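Local coordinates for protein uridylate kinase (Archaeoglobus fulgidus, PDB 2IJ9) that probably catalyses the reversible, ATP-dependent phosphorylation of UMP to UDP, a step of pyrimidine nucleotide biosynthesis, within the amino acid kinase fold, at residues V39-A45 with A69-A74; P89-M93 with G108-P112; H114-A118 with V179-A184; E21-T25 with G200-M206; S83-P89 with Y102-G108. The protein carries 1 engineered substitution. One frame throughout, in Å; residues are numbered along the deposited sequence.

Contact 1 of 5, residues V39-A45 with A69-A74; sequences VGGGKLA and ATRLNA. With SO4 (sulfate ion), chain D.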
# COMPACT_ATOMS: atom_id res chain seq x y z
N VAL B 39 -0.87 -4.82 -18.56
CA VAL B 39 -0.56 -4.74 -17.15
C VAL B 39 -1.23 -5.88 -16.36
O VAL B 39 -2.26 -6.42 -16.75
CB VAL B 39 -0.97 -3.39 -16.55
CG1 VAL B 39 -0.71 -2.24 -17.55
CG2 VAL B 39 -2.42 -3.42 -16.17
N GLY B 40 -0.63 -6.25 -15.23
CA GLY B 40 -1.17 -7.30 -14.39
C GLY B 40 -1.73 -6.75 -13.10
O GLY B 40 -1.68 -5.54 -12.84
N GLY B 41 -2.27 -7.64 -12.26
CA GLY B 41 -2.99 -7.22 -11.06
C GLY B 41 -2.17 -6.68 -9.90
O GLY B 41 -2.68 -5.87 -9.11
N GLY B 42 -0.92 -7.14 -9.79
CA GLY B 42 -0.00 -6.70 -8.74
C GLY B 42 -0.53 -6.97 -7.34
O GLY B 42 -1.25 -7.95 -7.09
N LYS B 43 -0.18 -6.06 -6.43
CA LYS B 43 -0.61 -6.14 -5.04
C LYS B 43 -2.13 -6.17 -5.05
O LYS B 43 -2.77 -7.10 -4.55
CB LYS B 43 -0.09 -4.93 -4.25
CG LYS B 43 -0.07 -5.09 -2.73
CD LYS B 43 0.38 -3.81 -2.00
CE LYS B 43 1.91 -3.64 -1.97
NZ LYS B 43 2.38 -2.72 -0.88
N LEU B 44 -2.69 -5.14 -5.70
CA LEU B 44 -4.11 -4.93 -5.83
C LEU B 44 -4.92 -6.21 -6.08
O LEU B 44 -5.81 -6.55 -5.31
CB LEU B 44 -4.37 -3.93 -6.95
CG LEU B 44 -5.81 -3.45 -7.04
CD1 LEU B 44 -6.20 -2.84 -5.73
CD2 LEU B 44 -5.98 -2.45 -8.17
N ALA B 45 -4.61 -6.91 -7.17
CA ALA B 45 -5.32 -8.13 -7.46
C ALA B 45 -5.09 -9.16 -6.37
O ALA B 45 -6.06 -9.71 -5.84
CB ALA B 45 -4.93 -8.68 -8.80
N ALA B 69 -9.11 -5.42 -11.27
CA ALA B 69 -7.86 -4.89 -10.75
C ALA B 69 -6.83 -4.58 -11.85
O ALA B 69 -6.27 -3.47 -11.89
CB ALA B 69 -7.29 -5.87 -9.75
N THR B 70 -6.58 -5.54 -12.73
CA THR B 70 -5.64 -5.31 -13.81
C THR B 70 -6.07 -4.04 -14.54
O THR B 70 -5.25 -3.15 -14.75
CB THR B 70 -5.53 -6.51 -14.78
OG1 THR B 70 -6.79 -6.74 -15.42
CG2 THR B 70 -5.14 -7.76 -14.04
N ARG B 71 -7.35 -3.94 -14.87
CA ARG B 71 -7.88 -2.82 -15.65
C ARG B 71 -7.63 -1.49 -14.95
O ARG B 71 -7.33 -0.49 -15.59
CB ARG B 71 -9.38 -2.99 -15.89
CG ARG B 71 -9.81 -4.32 -16.47
CD ARG B 71 -9.97 -4.24 -17.96
NE ARG B 71 -10.32 -5.54 -18.52
CZ ARG B 71 -11.55 -6.04 -18.51
NH1 ARG B 71 -12.55 -5.34 -17.98
NH2 ARG B 71 -11.79 -7.23 -19.04
N LEU B 72 -7.74 -1.50 -13.62
CA LEU B 72 -7.50 -0.33 -12.79
C LEU B 72 -6.03 0.11 -12.83
O LEU B 72 -5.73 1.28 -13.03
CB LEU B 72 -7.94 -0.61 -11.35
CG LEU B 72 -8.03 0.59 -10.42
CD1 LEU B 72 -8.48 1.88 -11.12
CD2 LEU B 72 -8.98 0.24 -9.31
N ASN B 73 -5.13 -0.84 -12.63
CA ASN B 73 -3.73 -0.58 -12.82
C ASN B 73 -3.48 0.01 -14.20
O ASN B 73 -2.72 0.97 -14.36
CB ASN B 73 -2.93 -1.86 -12.65
CG ASN B 73 -2.97 -2.35 -11.25
OD1 ASN B 73 -3.05 -3.55 -10.99
ND2 ASN B 73 -2.93 -1.42 -10.30
N ALA B 74 -4.15 -0.56 -15.19
CA ALA B 74 -3.96 -0.15 -16.56
C ALA B 74 -4.37 1.31 -16.74
O ALA B 74 -3.66 2.08 -17.40
CB ALA B 74 -4.75 -1.03 -17.46
S SO4 D . -0.08 -10.39 -12.28
O1 SO4 D . 0.77 -9.62 -13.17
O2 SO4 D . -1.49 -10.13 -12.57
O3 SO4 D . 0.20 -11.81 -12.51
O4 SO4 D . 0.18 -10.02 -10.89

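Contact 2 of 5, residues P89-M93 with G108-P112; sequences PVDFM and GGTFP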
# COMPACT_ATOMS: atom_id res chain seq x y z
N PRO B 89 -9.15 -1.40 -23.45
CA PRO B 89 -9.82 -2.47 -24.18
C PRO B 89 -10.09 -3.67 -23.31
O PRO B 89 -9.31 -3.97 -22.40
CB PRO B 89 -8.81 -2.86 -25.26
CG PRO B 89 -7.54 -2.32 -24.82
CD PRO B 89 -7.84 -1.09 -24.04
N VAL B 90 -11.18 -4.36 -23.62
CA VAL B 90 -11.69 -5.46 -22.81
C VAL B 90 -11.51 -6.77 -23.58
O VAL B 90 -11.78 -7.85 -23.05
CB VAL B 90 -13.16 -5.20 -22.47
CG1 VAL B 90 -14.03 -5.39 -23.70
CG2 VAL B 90 -13.64 -6.06 -21.34
N ASP B 91 -11.06 -6.63 -24.83
CA ASP B 91 -10.74 -7.76 -25.72
C ASP B 91 -9.79 -7.29 -26.84
O ASP B 91 -9.63 -6.10 -27.07
CB ASP B 91 -12.00 -8.42 -26.30
CG ASP B 91 -12.74 -7.54 -27.30
OD1 ASP B 91 -12.14 -7.12 -28.31
OD2 ASP B 91 -13.95 -7.28 -27.09
N PHE B 92 -9.20 -8.25 -27.53
CA PHE B 92 -8.12 -7.95 -28.46
C PHE B 92 -8.63 -7.19 -29.68
O PHE B 92 -7.92 -6.35 -30.21
CB PHE B 92 -7.41 -9.24 -28.91
CG PHE B 92 -6.97 -10.14 -27.78
CD1 PHE B 92 -5.64 -10.49 -27.64
CD2 PHE B 92 -7.89 -10.67 -26.88
CE1 PHE B 92 -5.22 -11.32 -26.61
CE2 PHE B 92 -7.47 -11.49 -25.85
CZ PHE B 92 -6.13 -11.82 -25.72
N MET B 93 -9.85 -7.48 -30.13
CA MET B 93 -10.41 -6.78 -31.29
C MET B 93 -10.47 -5.30 -30.97
O MET B 93 -9.92 -4.50 -31.72
CB MET B 93 -11.78 -7.33 -31.67
CG MET B 93 -11.75 -8.70 -32.30
SD MET B 93 -12.98 -9.81 -31.60
CE MET B 93 -12.34 -11.40 -32.12
N GLY B 108 -5.82 -4.56 -19.57
CA GLY B 108 -5.70 -5.46 -18.44
C GLY B 108 -5.79 -6.88 -18.96
O GLY B 108 -5.24 -7.18 -20.01
N GLY B 109 -6.51 -7.73 -18.22
CA GLY B 109 -6.81 -9.08 -18.66
C GLY B 109 -7.99 -9.11 -19.61
O GLY B 109 -8.64 -8.08 -19.84
N THR B 110 -8.25 -10.29 -20.18
CA THR B 110 -9.45 -10.52 -21.00
C THR B 110 -10.22 -11.74 -20.50
O THR B 110 -11.13 -11.61 -19.70
CB THR B 110 -9.11 -10.68 -22.49
OG1 THR B 110 -8.18 -11.76 -22.65
CG2 THR B 110 -8.48 -9.43 -23.03
N PHE B 111 -9.83 -12.93 -20.98
CA PHE B 111 -10.49 -14.16 -20.54
C PHE B 111 -10.09 -14.45 -19.10
O PHE B 111 -8.91 -14.42 -18.76
CB PHE B 111 -10.15 -15.39 -21.40
CG PHE B 111 -9.38 -15.11 -22.67
CD1 PHE B 111 -9.92 -14.36 -23.71
CD2 PHE B 111 -8.11 -15.66 -22.84
CE1 PHE B 111 -9.21 -14.14 -24.89
CE2 PHE B 111 -7.39 -15.44 -24.01
CZ PHE B 111 -7.94 -14.69 -25.03
N PRO B 112 -11.08 -14.70 -18.24
CA PRO B 112 -10.89 -15.20 -16.88
C PRO B 112 -10.21 -16.57 -16.83
O PRO B 112 -10.87 -17.60 -16.68
CB PRO B 112 -12.33 -15.29 -16.35
CG PRO B 112 -13.09 -14.29 -17.16
CD PRO B 112 -12.50 -14.42 -18.52

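Contact 3 of 5, residues H114-A118 with V179-A184; sequences HTTDA and VIDLLA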
# COMPACT_ATOMS: atom_id res chain seq x y z
N HIS B 114 -5.75 -18.21 -17.33
CA HIS B 114 -4.31 -17.97 -17.22
C HIS B 114 -3.98 -16.54 -17.67
O HIS B 114 -4.72 -15.94 -18.46
CB HIS B 114 -3.50 -19.02 -18.00
CG HIS B 114 -3.51 -20.38 -17.37
ND1 HIS B 114 -4.55 -21.27 -17.54
CD2 HIS B 114 -2.62 -20.99 -16.55
CE1 HIS B 114 -4.29 -22.38 -16.87
NE2 HIS B 114 -3.13 -22.23 -16.26
N THR B 115 -2.88 -16.00 -17.15
CA THR B 115 -2.75 -14.56 -17.09
C THR B 115 -1.44 -13.95 -17.56
O THR B 115 -0.39 -14.59 -17.56
CB THR B 115 -3.04 -14.04 -15.65
OG1 THR B 115 -2.62 -15.02 -14.69
CG2 THR B 115 -4.54 -13.76 -15.47
N THR B 116 -1.59 -12.68 -17.96
CA THR B 116 -0.54 -11.68 -18.28
C THR B 116 0.53 -12.05 -19.28
O THR B 116 0.60 -11.45 -20.35
CB THR B 116 0.07 -11.03 -17.05
OG1 THR B 116 -0.91 -10.97 -16.00
CG2 THR B 116 0.53 -9.62 -17.41
N ASP B 117 1.39 -13.01 -18.92
CA ASP B 117 2.34 -13.57 -19.87
C ASP B 117 1.58 -14.22 -21.02
O ASP B 117 1.81 -13.88 -22.19
CB ASP B 117 3.22 -14.62 -19.19
CG ASP B 117 4.14 -14.02 -18.16
OD1 ASP B 117 4.24 -12.78 -18.10
OD2 ASP B 117 4.77 -14.80 -17.40
N ALA B 118 0.67 -15.12 -20.67
CA ALA B 118 -0.12 -15.85 -21.66
C ALA B 118 -0.99 -14.86 -22.42
O ALA B 118 -0.95 -14.83 -23.65
CB ALA B 118 -0.97 -16.92 -20.99
N VAL B 179 7.97 -17.42 -13.56
CA VAL B 179 7.67 -16.66 -14.77
C VAL B 179 8.46 -17.37 -15.85
O VAL B 179 9.24 -18.24 -15.51
CB VAL B 179 8.20 -15.21 -14.63
CG1 VAL B 179 7.09 -14.29 -14.15
CG2 VAL B 179 9.40 -15.13 -13.68
N ILE B 180 8.27 -17.16 -17.14
CA ILE B 180 7.08 -17.15 -17.96
C ILE B 180 6.18 -18.39 -17.75
O ILE B 180 6.63 -19.43 -17.26
CB ILE B 180 7.62 -17.18 -19.42
CG1 ILE B 180 6.77 -16.37 -20.39
CG2 ILE B 180 7.90 -18.63 -19.89
CD1 ILE B 180 7.59 -15.72 -21.52
N ASP B 181 4.92 -18.28 -18.15
CA ASP B 181 3.92 -19.35 -18.05
C ASP B 181 4.18 -20.42 -19.12
O ASP B 181 4.77 -20.12 -20.15
CB ASP B 181 2.51 -18.76 -18.19
CG ASP B 181 1.39 -19.78 -17.93
OD1 ASP B 181 1.62 -20.77 -17.20
OD2 ASP B 181 0.28 -19.58 -18.47
N LEU B 182 3.76 -21.65 -18.84
CA LEU B 182 3.88 -22.76 -19.79
C LEU B 182 3.09 -22.48 -21.07
O LEU B 182 3.62 -22.64 -22.18
CB LEU B 182 3.40 -24.07 -19.15
CG LEU B 182 3.09 -25.29 -20.02
CD1 LEU B 182 4.35 -25.89 -20.65
CD2 LEU B 182 2.33 -26.34 -19.21
N LEU B 183 1.83 -22.07 -20.91
CA LEU B 183 0.95 -21.78 -22.04
C LEU B 183 1.45 -20.57 -22.81
O LEU B 183 1.32 -20.53 -24.03
CB LEU B 183 -0.50 -21.56 -21.59
CG LEU B 183 -1.13 -22.65 -20.70
CD1 LEU B 183 -2.54 -22.27 -20.26
CD2 LEU B 183 -1.12 -24.02 -21.37
N ALA B 184 2.05 -19.62 -22.10
CA ALA B 184 2.72 -18.48 -22.72
C ALA B 184 3.83 -18.95 -23.68
O ALA B 184 3.87 -18.54 -24.84
CB ALA B 184 3.30 -17.55 -21.67

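Contact 4 of 5, residues E21-T25 with G200-M206; sequences EFAKT and GTPENIM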
# COMPACT_ATOMS: atom_id res chain seq x y z
N GLU B 21 8.39 6.88 -14.83
CA GLU B 21 9.59 6.35 -15.46
C GLU B 21 9.24 5.33 -16.55
O GLU B 21 9.80 5.39 -17.65
CB GLU B 21 10.51 5.72 -14.40
CG GLU B 21 11.99 5.64 -14.79
CD GLU B 21 12.83 4.81 -13.81
OE1 GLU B 21 12.28 3.87 -13.20
OE2 GLU B 21 14.04 5.10 -13.67
N PHE B 22 8.32 4.42 -16.25
CA PHE B 22 7.85 3.44 -17.25
C PHE B 22 7.11 4.07 -18.44
O PHE B 22 7.40 3.76 -19.60
CB PHE B 22 6.96 2.38 -16.61
CG PHE B 22 7.72 1.29 -15.92
CD1 PHE B 22 8.26 0.23 -16.65
CD2 PHE B 22 7.89 1.31 -14.55
CE1 PHE B 22 8.96 -0.79 -16.00
CE2 PHE B 22 8.59 0.31 -13.90
CZ PHE B 22 9.12 -0.74 -14.63
N ALA B 23 6.16 4.96 -18.14
CA ALA B 23 5.41 5.68 -19.17
C ALA B 23 6.36 6.37 -20.14
O ALA B 23 6.26 6.19 -21.35
CB ALA B 23 4.45 6.68 -18.56
N LYS B 24 7.30 7.14 -19.59
CA LYS B 24 8.25 7.89 -20.40
C LYS B 24 8.99 7.01 -21.39
O LYS B 24 9.17 7.39 -22.56
CB LYS B 24 9.21 8.69 -19.52
CG LYS B 24 8.59 9.98 -18.97
CD LYS B 24 9.64 11.03 -18.69
CE LYS B 24 8.99 12.34 -18.25
NZ LYS B 24 10.00 13.43 -18.09
N THR B 25 9.40 5.83 -20.94
CA THR B 25 9.99 4.84 -21.83
C THR B 25 8.99 4.39 -22.90
O THR B 25 9.32 4.37 -24.10
CB THR B 25 10.54 3.64 -21.04
OG1 THR B 25 11.80 3.99 -20.48
CG2 THR B 25 10.73 2.41 -21.92
N GLY B 200 12.28 -6.02 -15.65
CA GLY B 200 11.49 -4.90 -16.11
C GLY B 200 11.95 -3.55 -15.61
O GLY B 200 11.44 -3.05 -14.61
N THR B 201 12.92 -2.97 -16.30
CA THR B 201 13.28 -1.59 -16.04
C THR B 201 13.31 -0.85 -17.36
O THR B 201 13.72 -1.43 -18.38
CB THR B 201 14.63 -1.49 -15.30
OG1 THR B 201 15.16 -0.17 -15.46
CG2 THR B 201 15.61 -2.49 -15.85
N PRO B 202 12.84 0.40 -17.36
CA PRO B 202 12.89 1.33 -18.50
C PRO B 202 14.10 1.16 -19.42
O PRO B 202 13.94 1.17 -20.64
CB PRO B 202 12.92 2.69 -17.82
CG PRO B 202 12.10 2.49 -16.56
CD PRO B 202 12.18 1.01 -16.20
N GLU B 203 15.30 1.00 -18.84
CA GLU B 203 16.51 0.75 -19.63
C GLU B 203 16.42 -0.56 -20.40
O GLU B 203 16.64 -0.57 -21.61
CB GLU B 203 17.77 0.72 -18.76
CG GLU B 203 19.07 0.67 -19.59
CD GLU B 203 20.23 0.01 -18.87
OE1 GLU B 203 20.34 0.16 -17.64
OE2 GLU B 203 21.04 -0.65 -19.55
N ASN B 204 16.10 -1.64 -19.70
CA ASN B 204 16.05 -2.96 -20.33
C ASN B 204 14.98 -3.06 -21.40
O ASN B 204 15.18 -3.72 -22.42
CB ASN B 204 15.77 -4.04 -19.30
CG ASN B 204 16.96 -4.33 -18.44
OD1 ASN B 204 17.83 -3.47 -18.25
ND2 ASN B 204 16.99 -5.53 -17.87
N ILE B 205 13.85 -2.42 -21.13
CA ILE B 205 12.74 -2.40 -22.08
C ILE B 205 13.19 -1.73 -23.38
O ILE B 205 13.03 -2.32 -24.47
CB ILE B 205 11.51 -1.72 -21.46
CG1 ILE B 205 10.88 -2.68 -20.43
CG2 ILE B 205 10.50 -1.28 -22.53
CD1 ILE B 205 9.90 -2.03 -19.48
N MET B 206 13.80 -0.54 -23.23
CA MET B 206 14.40 0.22 -24.34
C MET B 206 15.43 -0.60 -25.12
O MET B 206 15.40 -0.59 -26.35
CB MET B 206 15.07 1.49 -23.80
CG MET B 206 15.47 2.47 -24.89
SD MET B 206 14.06 3.04 -25.85
CE MET B 206 13.16 3.95 -24.60

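Contact 5 of 5, residues S83-P89 with Y102-G108; sequences SAAKKVP and YRVVVMG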
# COMPACT_ATOMS: atom_id res chain seq x y z
N SER B 83 -0.05 9.60 -25.15
CA SER B 83 -0.32 9.03 -26.48
C SER B 83 -1.07 7.70 -26.43
O SER B 83 -1.18 6.98 -27.42
CB SER B 83 0.98 8.88 -27.26
OG SER B 83 1.68 10.11 -27.27
N ALA B 84 -1.60 7.38 -25.26
CA ALA B 84 -2.35 6.15 -25.10
C ALA B 84 -3.83 6.39 -25.34
O ALA B 84 -4.34 7.50 -25.09
CB ALA B 84 -2.12 5.57 -23.71
N ALA B 85 -4.52 5.36 -25.82
CA ALA B 85 -5.98 5.33 -25.86
C ALA B 85 -6.52 5.39 -24.44
O ALA B 85 -6.20 4.53 -23.62
CB ALA B 85 -6.46 4.05 -26.53
N LYS B 86 -7.34 6.41 -24.16
CA LYS B 86 -7.98 6.58 -22.84
C LYS B 86 -9.00 5.49 -22.50
O LYS B 86 -9.55 5.48 -21.41
CB LYS B 86 -8.68 7.93 -22.75
CG LYS B 86 -7.80 9.11 -23.05
CD LYS B 86 -6.73 9.27 -22.00
CE LYS B 86 -5.63 10.20 -22.49
NZ LYS B 86 -6.20 11.47 -23.03
N LYS B 87 -9.27 4.59 -23.43
CA LYS B 87 -10.14 3.48 -23.15
C LYS B 87 -9.22 2.30 -22.81
O LYS B 87 -8.18 2.13 -23.41
CB LYS B 87 -10.98 3.20 -24.41
CG LYS B 87 -11.66 1.84 -24.49
CD LYS B 87 -13.17 1.91 -24.30
CE LYS B 87 -13.82 0.54 -24.54
NZ LYS B 87 -15.31 0.60 -24.59
N VAL B 88 -9.60 1.52 -21.82
CA VAL B 88 -8.96 0.23 -21.62
C VAL B 88 -9.75 -0.83 -22.39
O VAL B 88 -10.89 -1.14 -22.02
CB VAL B 88 -8.89 -0.15 -20.12
CG1 VAL B 88 -8.35 -1.56 -19.93
CG2 VAL B 88 -8.02 0.82 -19.36
N PRO B 89 -9.15 -1.40 -23.45
CA PRO B 89 -9.82 -2.47 -24.18
C PRO B 89 -10.09 -3.67 -23.31
O PRO B 89 -9.31 -3.97 -22.40
CB PRO B 89 -8.81 -2.86 -25.26
CG PRO B 89 -7.54 -2.32 -24.82
CD PRO B 89 -7.84 -1.09 -24.04
N TYR B 102 -4.44 4.98 -32.16
CA TYR B 102 -3.46 5.35 -31.13
C TYR B 102 -2.18 4.56 -31.25
O TYR B 102 -2.19 3.41 -31.69
CB TYR B 102 -4.05 5.13 -29.75
CG TYR B 102 -5.19 6.05 -29.45
CD1 TYR B 102 -4.97 7.36 -29.06
CD2 TYR B 102 -6.50 5.61 -29.56
CE1 TYR B 102 -6.02 8.21 -28.77
CE2 TYR B 102 -7.56 6.45 -29.26
CZ TYR B 102 -7.32 7.75 -28.88
OH TYR B 102 -8.36 8.60 -28.59
N ARG B 103 -1.07 5.19 -30.84
CA ARG B 103 0.25 4.54 -30.90
C ARG B 103 0.50 3.65 -29.68
O ARG B 103 1.35 2.75 -29.70
CB ARG B 103 1.38 5.56 -31.07
CG ARG B 103 1.31 6.37 -32.36
CD ARG B 103 1.11 5.51 -33.62
NE ARG B 103 0.15 6.14 -34.52
CZ ARG B 103 -1.03 5.63 -34.85
NH1 ARG B 103 -1.41 4.44 -34.38
NH2 ARG B 103 -1.84 6.29 -35.66
N VAL B 104 -0.25 3.91 -28.62
CA VAL B 104 -0.18 3.06 -27.44
C VAL B 104 -1.57 2.59 -27.00
O VAL B 104 -2.48 3.39 -26.82
CB VAL B 104 0.62 3.72 -26.29
CG1 VAL B 104 0.39 3.02 -24.97
CG2 VAL B 104 2.10 3.67 -26.60
N VAL B 105 -1.71 1.28 -26.88
CA VAL B 105 -2.89 0.70 -26.29
C VAL B 105 -2.45 -0.03 -25.03
O VAL B 105 -1.44 -0.71 -25.02
CB VAL B 105 -3.59 -0.24 -27.27
CG1 VAL B 105 -4.81 -0.91 -26.62
CG2 VAL B 105 -4.03 0.55 -28.50
N VAL B 106 -3.21 0.16 -23.96
CA VAL B 106 -2.90 -0.44 -22.67
C VAL B 106 -4.12 -1.20 -22.18
O VAL B 106 -5.18 -0.61 -21.95
CB VAL B 106 -2.55 0.62 -21.61
CG1 VAL B 106 -2.19 -0.04 -20.31
CG2 VAL B 106 -1.41 1.54 -22.09
N MET B 107 -3.97 -2.50 -21.99
CA MET B 107 -5.07 -3.32 -21.49
C MET B 107 -4.75 -4.16 -20.26
O MET B 107 -3.59 -4.45 -19.95
CB MET B 107 -5.57 -4.26 -22.60
CG MET B 107 -4.56 -5.28 -23.06
SD MET B 107 -5.20 -6.07 -24.53
CE MET B 107 -6.65 -6.79 -23.80
N GLY B 108 -5.82 -4.56 -19.57
CA GLY B 108 -5.70 -5.46 -18.44
C GLY B 108 -5.79 -6.88 -18.96
O GLY B 108 -5.24 -7.18 -20.01

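Contact 1 of 5, residues V39-A45 with A69-A74
The glycine-rich turn of an amino acid kinase fold, leading from strand 34-39 into helix 42-54, rests on helix 59-80. Much of the contact is apolar. Val39 CG2 lies 3.6 Å from Ala74 CB, Leu44 CG 3.9 Å from Ala69 CB, and the methyls Ala45 CB and Ala69 CB meet at 3.8 Å, where small residues let the backbones come close. Thr70 CG2 lies 3.4 Å from Gly41 N, while its OG1 is hydrogen-bonded to Ile67 O and Gly109 N. Asn73 packs against the backbone of Gly40 and Gly41. The glycines differ in setting: Gly42 has a positive phi of 59°, a CB on Gly41 would strike Ala45 CB, and one on Gly40 would intrude on the space held by the sulfate. Gly41 and Gly42 are predicted to bind UMP and ATP respectively, so this anion, probably from the crystallisation liquor, may occupy a phosphate position. Two amides hold it: Gly42 N donates to sulfate O4 at 3.3 Å, Gly41 N to O2 at 2.6 Å.

Contact 2 of 5, residues P89-M93 with G108-P112
A helix start and an irregular loop approach each other most nearly at Asp91 and Thr110, whose CA atoms are 5.6 Å apart, without a hydrogen bond between the segments. Residues 89-93 turn into helix 92-99 with Asp91 as N-cap, its OD1 accepting from Glu94 N; residues 108-112 begin the loop after strand 104-107 that is predicted to bind UMP. Gly109 is held by Thr70 and, more weakly, Arg71 of helix 59-80. Thr110 is the residue that points at the other segment. Its methyl CG2 sits 3.9 Å from Asp91 CA and 3.7 Å from Val90 O, and its OG1 approaches Phe92 CE2 at 3.3 Å; a short branched side chain can touch both the backbone and the ring. Phe92, buried against Leu122 and Leu123 of helix 117-126, also meets Phe111, which itself packs on Leu122. Their planes are inclined by only 19°, but the rings are slid apart, with centroids separated by 5.3 Å, so that they barely overlap, the closest atoms being Phe92 CE2 and Phe111 CE1, 3.3 Å apart.

Contact 3 of 5, residues H114-A118 with V179-A184
Val179 starts the second segment beside the predicted ATP-site residue Thr136; its CG1 is 4.0 Å from Asp117 OD2. Ile180 follows with its side chain against Asn134 and Val167; its CA is 3.3 Å and its CG1 3.9 Å from Asp117 OD2. Asp181 is next, at the N-cap position of helix 182-191. Its OD1 accepts a weak hydrogen bond from Leu182 N at 2.8 Å, while its OD2 is 3.9 Å from Ala118 CB and 3.8 Å from His114 CD2. Here two helix beginnings meet, those of 117-126 and 182-191, close to the nucleotide site of the amino acid kinase fold: His114, Thr115 and Thr116 belong to the loop predicted to bind UMP, and at Thr116 the chain takes a positive phi of 53° before entering its helix. Leu183 lays CD1 over the face of the His114 imidazole, 3.6 Å from the ring centroid, a CH-pi contact that suits a flexible aliphatic residue. Ala184 closes the segment, its CA only 4.0 Å from Ala118 CA, a spacing possible because both residues carry just a methyl group; Ala184 CB lies 3.8 Å from Asp117 CB and 3.7 Å from Ala118 N.

Contact 4 of 5, residues E21-T25 with G200-M206
Thr25, Pro202 and Phe22 account for most of the surface that segments 21-25 and 200-206 hide from each other. The short helical segments run nearly parallel, at 19° with axes 9.6 Å apart, and both pack over the central sheet of the fold, where Phe22 rests on Leu7 and Ile205 on Leu5 of strand 2-7. Pro202, near the start of its helix, inserts its ring between the other two. Lacking an amide hydrogen costs it little there, since the first turn of a helix has no earlier carbonyl to bond. Pro202 CD sits over the face of the Phe22 ring, 3.9 Å from the centroid, as a CH-pi contact, and Pro202 CB lies 3.2 Å from Thr25 OG1. Phe22 offers a flat, wide ring: along its edge CE1 meets Ile205 CD1 at 3.8 Å and CZ meets Gly200 O at 3.3 Å. Thr25 points toward the other helix, its CG2 touching Ile205 CG2 at 3.7 Å and Met206 CE at 3.9 Å; its small size allows the close approach. Glu21 lies along the proline ring, CG 3.6 Å from Pro202 CG. With no hydrogen bond joining the two segments, cohesion between them depends on shape and apolar burial, while the acidic ends find partners in the fourth subunit: Glu21 a long, weak ion pair with its Lys147, Glu203 a hydrogen bond from its Asp139 N and a weak one with its Tyr142.

Contact 5 of 5, residues S83-P89 with Y102-G108
Two apolar clusters lie along strand 104-107. In one, the buried ring of Pro89 reaches Val105 and Met107, with Pro89 CG 3.6 Å from Val105 CG1 and 3.5 Å from Met107 CB; Leu98 of helix 92-99 packs on both Pro89 and Val105. In the other, Ala84 CB approaches Val104 CG1 at 3.8 Å and Val106 CG2 at 4.4 Å, next to helices 16-32 and 59-80. Valines suit a strand sandwiched in this way, and the small alanine lets the backbones come within 4.4 Å, CA to CA, at Ala84 and Val104. Farther out, Ala85 lies over the face of the Tyr102 ring in a CH-pi contact; the small alanine lets its CA come to 3.7 Å from the ring centroid. At the polar edge, Ala85 N donates to Val104 O at 3.0 Å, and a weak hydrogen bond runs from Val104 N to Ser83 O at 3.4 Å; Ser83 OG is hydrogen-bonded to Glu27. These two bonds flank a single parallel bridge, Ala84 with Val104, beside the outermost strand of this chain's sheet, whose other neighbour is strand 34-39, in the open alpha/beta/alpha layering of the amino acid kinase fold.

Contact 4 opens first, on helix 16-32, and closes last, at 200-206, so its span of the chain encloses the other four contacts while its helices pack on the sheet. Contact 1 comes next and closes early, joining the glycine-rich turn to helix 59-80. Contacts 5 and 2 then cross: 83-89 and 89-93 open in turn, 102-108 and 108-112 close in the same order, and Pro89 and Gly108 belong to both. Helix 92-99 thus lies between the edge strand and the predicted UMP loop. Val39 to Met107 and Thr70 to Gly109 link contact 1 to this pair. Contact 3 follows in series, where the end of that loop and the start of helix 117-126 meet the start of helix 182-191.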